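Local coordinates for isochorismatase family protein family (PDB 3TXY), which is of unknown function but is a member of the isochorismatase family and is probably a hydrolase, at residues Gly110-Thr113 / Leu117-Gln120. Sequence-based numbering, arbitrary orientation.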
# COMPACT_ATOMS: atom_id res chain seq x y z
N GLY A 110 7.00 2.60 2.57
CA GLY A 110 7.20 1.18 2.46
C GLY A 110 8.65 0.79 2.28
O GLY A 110 9.46 1.59 1.79
N ALA A 111 8.96 -0.45 2.67
CA ALA A 111 10.34 -0.90 2.74
C ALA A 111 10.90 -1.57 1.49
O ALA A 111 12.03 -2.06 1.53
CB ALA A 111 10.54 -1.81 3.95
N PHE A 112 10.15 -1.59 0.39
CA PHE A 112 10.64 -2.19 -0.85
C PHE A 112 11.20 -1.18 -1.85
O PHE A 112 12.28 -1.41 -2.43
CB PHE A 112 9.52 -2.97 -1.51
CG PHE A 112 9.18 -4.26 -0.81
CD1 PHE A 112 9.89 -5.41 -1.09
CD2 PHE A 112 8.12 -4.33 0.08
CE1 PHE A 112 9.57 -6.61 -0.49
CE2 PHE A 112 7.78 -5.52 0.68
CZ PHE A 112 8.52 -6.67 0.41
N THR A 113 10.46 -0.11 -2.10
CA THR A 113 10.87 0.88 -3.11
C THR A 113 12.28 1.43 -2.81
O THR A 113 12.53 1.91 -1.71
CB THR A 113 9.88 2.05 -3.21
OG1 THR A 113 8.56 1.56 -3.50
CG2 THR A 113 10.30 3.02 -4.32
N LEU A 117 15.40 -4.97 0.07
CA LEU A 117 14.62 -5.90 0.88
C LEU A 117 14.23 -7.16 0.10
O LEU A 117 14.46 -8.28 0.55
CB LEU A 117 13.37 -5.23 1.45
CG LEU A 117 12.43 -6.11 2.30
CD1 LEU A 117 13.16 -6.74 3.47
CD2 LEU A 117 11.26 -5.27 2.79
N ASP A 118 13.65 -6.99 -1.07
CA ASP A 118 13.24 -8.16 -1.84
C ASP A 118 14.45 -9.03 -2.23
O ASP A 118 14.41 -10.25 -2.13
CB ASP A 118 12.43 -7.77 -3.05
CG ASP A 118 11.81 -8.96 -3.72
OD1 ASP A 118 10.90 -9.57 -3.11
OD2 ASP A 118 12.29 -9.32 -4.82
N VAL A 119 15.52 -8.38 -2.67
CA VAL A 119 16.77 -9.09 -2.96
C VAL A 119 17.25 -9.94 -1.75
O VAL A 119 17.65 -11.11 -1.89
CB VAL A 119 17.88 -8.09 -3.40
CG1 VAL A 119 19.28 -8.67 -3.17
CG2 VAL A 119 17.69 -7.71 -4.87
N GLN A 120 17.19 -9.36 -0.55
CA GLN A 120 17.64 -10.07 0.66
C GLN A 120 16.73 -11.25 0.95
O GLN A 120 17.18 -12.35 1.23
CB GLN A 120 17.64 -9.13 1.89
CG GLN A 120 18.68 -8.01 1.84
CD GLN A 120 20.10 -8.47 2.11
OE1 GLN A 120 20.35 -9.62 2.44
NE2 GLN A 120 21.06 -7.54 1.97
O HOH W 1 13.08 -4.29 -2.22
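Leu117, at the start of helix 117-123, sets one methyl squarely over the ring of Phe112, which lies in the loop after strand 102-106. Its CD2 lies 3.9 Å from the ring centroid of Phe112 and only 9° off the ring normal, a centred CH-pi contact. The CA-CB bond of Leu117 already points at the loop; with CG anti to the backbone N (chi1 178°) and chi2 at 57° for CD1, CD2 continues the chain outward. The same CD2 also meets CB of Ala111 at 3.7 Å. A branched aliphatic residue suits this place, since one methyl serves both the flat face and the small alanine, whose short side chain lets CD2 come up to it. Beyond the two segments, Ala111 touches Val59 and Leu117 touches Ile57, both of strand 56-61, while Phe112 packs on helix 136-149.

The ring's rim has a different neighbour. CB of Asp118 lies near the ring plane, 4.0 Å from CD1 of Phe112, so it is the methylene of the aspartate that packs here. Its carboxylate is held by Tyr152, whose hydroxyl is hydrogen-bonded to OD1, and by Arg122, in a salt bridge with OD2.

Polar linkage between the backbones runs through a water, which donates to O of Phe112 and accepts from N of Asp118, each at 3.0 Å. Thr115, between the segments, accepts from N of Leu117 with its OG1, whose single hydrogen is shared between O of Ala111 and O of Phe112.

The contact thus lies in the link from an outermost strand (within this chain) of the parallel sheet to the following helix of this alpha/beta fold: Ala111, Phe112 and Leu117 pack buried, Asp118 sits partly exposed at the ring's edge, and one water and one threonine hydroxyl serve four backbone atoms, O of Ala111, O of Phe112, N of Leu117 and N of Asp118.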